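Local coordinates for argininosuccinate lyase (Chelativorans sp., PDB 6RXA), which is an EDDS lyase, a C-N lyase of the aspartase/fumarase superfamily that probably also splits argininosuccinate into fumarate and L-arginine, at residues A134-Y138 / T339-T343; Y138-V143 / I175-A180. The protein carries 2 engineered substitutions. The contacts are given in a common frame with arbitrary orientation. Numbering follows the deposited sequence.

Both contacts lie in the interior of the long helical bundle that forms the middle of the chain, with centres about 9 Å apart, and both use helix 112-147. In contact 1 this helix runs beside helix 329-348, whose segment 339-343 follows segment 134-138 by 201 residues at the closest ends; in contact 2 its next turns pair with helix 168-193, the following long helix of the chain. Along the sequence, helix 168-193 therefore falls between the partners of contact 1. Y138 takes part in both contacts, and V135 CG1 lies 4.3 Å from L179 CD2, so packing is continuous from one to the other. Through them helix 112-147 packs against both its sequence neighbour 168-193 and the distant helix 329-348.

Contact 1: residues A134-Y138 / T339-T343; sequences AVIGY and THAMT
Two nearly parallel helices of the long bundle characteristic of the aspartase/fumarase superfamily pass each other here. Both segments are regular α-helix, interior turns of helices 112-147 and 329-348, with axes 9.1 Å apart at closest approach and crossing at 15°. The CA atoms of A134 and T339 are 6.5 Å apart, those of Y138 and T343 only 4.7 Å, and 312 Å² is buried. T339 (chi1 m) places its CG2 between the helices, 3.5 Å from A134 O and 3.9 Å from Y138 CB, while its hydroxyl turns back to L335 O one turn earlier. H340 starts away from the partner helix, but its imidazole bends round until NE2 is 3.9 Å from A134 CB; its ND1 is hydrogen-bonded to E24. M342, whose CA-to-CB bond points toward helix 112-147, brings CB to 3.8 Å from CE1 of Y138, whose t rotamer carries the ring across to the second helix, where L255 of helix 236-262 also meets it. At T343 the helices come close enough for CG2 to lie 3.7 Å from G137 O and OG1 3.3 Å from Y138 CA. With chi1 m, T343 OG1 donates to T339 O (2.7 Å). The polar link between the segments is a bridging water that donates both its hydrogens, to A134 O at 2.7 Å and to T343 OG1 at 2.8 Å.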
loop_
_atom_site.group_PDB
_atom_site.type_symbol
_atom_site.label_atom_id
_atom_site.label_comp_id
_atom_site.label_asym_id
_atom_site.label_seq_id
_atom_site.Cartn_x
_atom_site.Cartn_y
_atom_site.Cartn_z
ATOM N N ALA A 134 23.314 -0.085 12.990
ATOM C CA ALA A 134 23.592 0.316 11.612
ATOM C C ALA A 134 23.217 1.776 11.372
ATOM O O ALA A 134 23.959 2.509 10.702
ATOM C CB ALA A 134 22.853 -0.606 10.639
ATOM N N VAL A 135 22.087 2.225 11.932
ATOM C CA VAL A 135 21.670 3.621 11.766
ATOM C C VAL A 135 22.635 4.565 12.474
ATOM O O VAL A 135 22.937 5.643 11.961
ATOM C CB VAL A 135 20.213 3.817 12.220
ATOM C CG1 VAL A 135 19.808 5.291 12.163
ATOM C CG2 VAL A 135 19.288 2.991 11.342
ATOM N N ILE A 136 23.156 4.169 13.644
ATOM C CA ILE A 136 24.184 4.970 14.302
ATOM C C ILE A 136 25.428 5.069 13.419
ATOM O O ILE A 136 26.005 6.148 13.251
ATOM C CB ILE A 136 24.504 4.392 15.694
ATOM C CG1 ILE A 136 23.353 4.634 16.660
ATOM C CG2 ILE A 136 25.810 4.999 16.223
ATOM C CD1 ILE A 136 23.536 3.914 17.992
ATOM N N GLY A 137 25.848 3.952 12.825
ATOM C CA GLY A 137 27.007 3.989 11.947
ATOM C C GLY A 137 26.798 4.898 10.749
ATOM O O GLY A 137 27.724 5.587 10.302
ATOM N N TYR A 138 25.585 4.910 10.213
ATOM C CA TYR A 138 25.229 5.794 9.106
ATOM C C TYR A 138 25.278 7.245 9.550
ATOM O O TYR A 138 25.894 8.084 8.882
ATOM C CB TYR A 138 23.831 5.386 8.651
ATOM C CG TYR A 138 23.181 6.056 7.458
ATOM C CD1 TYR A 138 23.905 6.526 6.382
ATOM C CD2 TYR A 138 21.794 6.170 7.409
ATOM C CE1 TYR A 138 23.261 7.101 5.293
ATOM C CE2 TYR A 138 21.148 6.734 6.327
ATOM C CZ TYR A 138 21.893 7.202 5.270
ATOM O OH TYR A 138 21.262 7.781 4.187
ATOM N N THR A 339 21.580 0.299 4.358
ATOM C CA THR A 339 22.145 1.249 5.315
ATOM C C THR A 339 23.663 1.202 5.307
ATOM O O THR A 339 24.325 2.243 5.331
ATOM C CB THR A 339 21.600 0.971 6.718
ATOM O OG1 THR A 339 20.169 1.073 6.707
ATOM C CG2 THR A 339 22.145 1.968 7.712
ATOM N N HIS A 340 24.237 -0.005 5.296
ATOM C CA HIS A 340 25.682 -0.147 5.201
ATOM C C HIS A 340 26.211 0.426 3.896
ATOM O O HIS A 340 27.213 1.147 3.881
ATOM C CB HIS A 340 26.049 -1.623 5.316
ATOM C CG HIS A 340 25.919 -2.173 6.698
ATOM N ND1 HIS A 340 25.908 -3.528 6.957
ATOM C CD2 HIS A 340 25.821 -1.560 7.901
ATOM C CE1 HIS A 340 25.810 -3.724 8.260
ATOM N NE2 HIS A 340 25.756 -2.545 8.856
ATOM N N ALA A 341 25.531 0.143 2.781
ATOM C CA ALA A 341 25.979 0.672 1.496
ATOM C C ALA A 341 26.003 2.196 1.513
ATOM O O ALA A 341 26.969 2.821 1.063
ATOM C CB ALA A 341 25.074 0.156 0.374
ATOM N N MET A 342 24.936 2.820 2.025
ATOM C CA MET A 342 24.875 4.282 2.026
ATOM C C MET A 342 25.857 4.886 3.027
ATOM O O MET A 342 26.368 5.991 2.801
ATOM C CB MET A 342 23.438 4.744 2.256
ATOM C CG MET A 342 22.519 4.470 1.072
ATOM S SD MET A 342 23.095 5.244 -0.470
ATOM C CE MET A 342 23.093 6.971 0.029
ATOM N N THR A 343 26.165 4.161 4.109
ATOM C CA THR A 343 27.226 4.581 5.023
ATOM C C THR A 343 28.546 4.695 4.274
ATOM O O THR A 343 29.248 5.708 4.376
ATOM C CB THR A 343 27.342 3.569 6.173
ATOM O OG1 THR A 343 26.107 3.523 6.908
ATOM C CG2 THR A 343 28.488 3.918 7.143
HETATM O O HOH W 1 25.905 1.675 8.996
#

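Contact 2: residues Y138-V143 / I175-A180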
loop_
_atom_site.group_PDB
_atom_site.type_symbol
_atom_site.label_atom_id
_atom_site.label_comp_id
_atom_site.label_asym_id
_atom_site.label_seq_id
_atom_site.Cartn_x
_atom_site.Cartn_y
_atom_site.Cartn_z
ATOM N N TYR A 138 25.585 4.910 10.213
ATOM C CA TYR A 138 25.229 5.794 9.106
ATOM C C TYR A 138 25.278 7.245 9.550
ATOM O O TYR A 138 25.894 8.084 8.882
ATOM C CB TYR A 138 23.831 5.386 8.651
ATOM C CG TYR A 138 23.181 6.056 7.458
ATOM C CD1 TYR A 138 23.905 6.526 6.382
ATOM C CD2 TYR A 138 21.794 6.170 7.409
ATOM C CE1 TYR A 138 23.261 7.101 5.293
ATOM C CE2 TYR A 138 21.148 6.734 6.327
ATOM C CZ TYR A 138 21.893 7.202 5.270
ATOM O OH TYR A 138 21.262 7.781 4.187
ATOM N N ARG A 139 24.694 7.545 10.714
ATOM C CA ARG A 139 24.753 8.908 11.229
ATOM C C ARG A 139 26.189 9.331 11.514
ATOM O O ARG A 139 26.572 10.479 11.239
ATOM C CB ARG A 139 23.866 9.050 12.468
ATOM C CG ARG A 139 23.774 10.479 12.956
ATOM C CD ARG A 139 22.910 10.588 14.184
ATOM N NE ARG A 139 22.719 11.986 14.538
ATOM C CZ ARG A 139 22.232 12.408 15.693
ATOM N NH1 ARG A 139 21.924 11.533 16.635
ATOM N NH2 ARG A 139 22.062 13.705 15.905
ATOM N N GLU A 140 27.011 8.424 12.052
ATOM C CA GLU A 140 28.419 8.739 12.288
ATOM C C GLU A 140 29.103 9.150 10.991
ATOM O O GLU A 140 29.819 10.157 10.940
ATOM C CB GLU A 140 29.156 7.550 12.912
ATOM C CG GLU A 140 28.858 7.330 14.372
ATOM C CD GLU A 140 29.455 6.051 14.913
ATOM O OE1 GLU A 140 30.006 5.267 14.113
ATOM O OE2 GLU A 140 29.354 5.814 16.141
ATOM N N ALA A 141 28.900 8.371 9.924
ATOM C CA ALA A 141 29.533 8.693 8.650
ATOM C C ALA A 141 29.070 10.048 8.125
ATOM O O ALA A 141 29.878 10.824 7.596
ATOM C CB ALA A 141 29.252 7.594 7.637
ATOM N N VAL A 142 27.782 10.347 8.273
ATOM C CA VAL A 142 27.207 11.616 7.818
ATOM C C VAL A 142 27.816 12.792 8.573
ATOM O O VAL A 142 28.231 13.787 7.970
ATOM C CB VAL A 142 25.679 11.557 7.986
ATOM C CG1 VAL A 142 25.026 12.925 7.899
ATOM C CG2 VAL A 142 25.068 10.600 6.958
ATOM N N VAL A 143 27.845 12.715 9.905
ATOM C CA VAL A 143 28.342 13.828 10.709
ATOM C C VAL A 143 29.844 14.004 10.525
ATOM O O VAL A 143 30.342 15.133 10.407
ATOM C CB VAL A 143 27.977 13.611 12.188
ATOM C CG1 VAL A 143 28.625 14.675 13.060
ATOM C CG2 VAL A 143 26.485 13.636 12.379
ATOM N N ILE A 175 20.541 15.509 7.008
ATOM C CA ILE A 175 20.436 14.059 7.122
ATOM C C ILE A 175 20.657 13.631 8.569
ATOM O O ILE A 175 19.927 12.789 9.093
ATOM C CB ILE A 175 21.411 13.379 6.143
ATOM C CG1 ILE A 175 21.200 13.873 4.703
ATOM C CG2 ILE A 175 21.282 11.870 6.245
ATOM C CD1 ILE A 175 19.823 13.638 4.136
ATOM N N SER A 176 21.624 14.253 9.260
ATOM C CA SER A 176 21.859 13.892 10.655
ATOM C C SER A 176 20.613 14.118 11.509
ATOM O O SER A 176 20.287 13.291 12.371
ATOM C CB SER A 176 23.058 14.659 11.217
ATOM O OG SER A 176 23.261 14.332 12.596
ATOM N N GLU A 177 19.906 15.230 11.290
ATOM C CA GLU A 177 18.713 15.526 12.084
ATOM C C GLU A 177 17.587 14.550 11.761
ATOM O O GLU A 177 16.866 14.108 12.665
ATOM C CB GLU A 177 18.314 16.995 11.855
ATOM C CG GLU A 177 17.207 17.505 12.796
ATOM C CD GLU A 177 17.109 19.023 12.885
ATOM O OE1 GLU A 177 17.971 19.736 12.339
ATOM O OE2 GLU A 177 16.162 19.495 13.552
ATOM N N ASN A 178 17.433 14.189 10.479
ATOM C CA ASN A 178 16.509 13.129 10.083
ATOM C C ASN A 178 16.807 11.841 10.836
ATOM O O ASN A 178 15.903 11.186 11.377
ATOM C CB ASN A 178 16.644 12.902 8.573
ATOM C CG ASN A 178 15.985 11.605 8.094
ATOM O OD1 ASN A 178 16.473 10.502 8.372
ATOM N ND2 ASN A 178 14.891 11.733 7.341
ATOM N N LEU A 179 18.082 11.471 10.893
ATOM C CA LEU A 179 18.471 10.219 11.515
ATOM C C LEU A 179 18.281 10.259 13.019
ATOM O O LEU A 179 17.932 9.239 13.619
ATOM C CB LEU A 179 19.920 9.904 11.162
ATOM C CG LEU A 179 20.174 9.621 9.688
ATOM C CD1 LEU A 179 21.659 9.431 9.388
ATOM C CD2 LEU A 179 19.394 8.390 9.226
ATOM N N ALA A 180 18.505 11.405 13.648
ATOM C CA ALA A 180 18.251 11.509 15.077
ATOM C C ALA A 180 16.798 11.183 15.391
ATOM O O ALA A 180 16.511 10.450 16.346
ATOM C CB ALA A 180 18.636 12.900 15.563
HETATM O O HOH W 2 21.810 16.208 14.145
#
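This is an antiparallel helix-helix contact in the bundle interior, between the consecutive long helices 112-147 and 168-193, whose axes approach to 9.5 Å with their directions 158° apart. L179 fills the centre of the interface: its CD1 lies 3.6 Å from R139 CA and sits over the face of the Y138 ring, 4.2 Å from the centroid, in a CH-pi contact. V142 extends the apolar seam, with CG1 4.0 Å from I175 CB. On one flank the extended R139 side chain reaches over S176, its NE donating to S176 OG at 3.1 Å, while water 2 joins R139 NH2 (3.1 Å) to the same OG (2.8 Å). A180 CB lies over the guanidinium face, and salt bridges to E464 and D468 draw in helix 451-500. Beyond the interface, E177 and N178 are hydrogen-bonded to V226, N227 and Y318 of a second subunit. Such a pair, joined by the β-hairpin 153-167 that carries the fumarate-binding T158, forms the antiparallel start of the superfamily's central helical bundle.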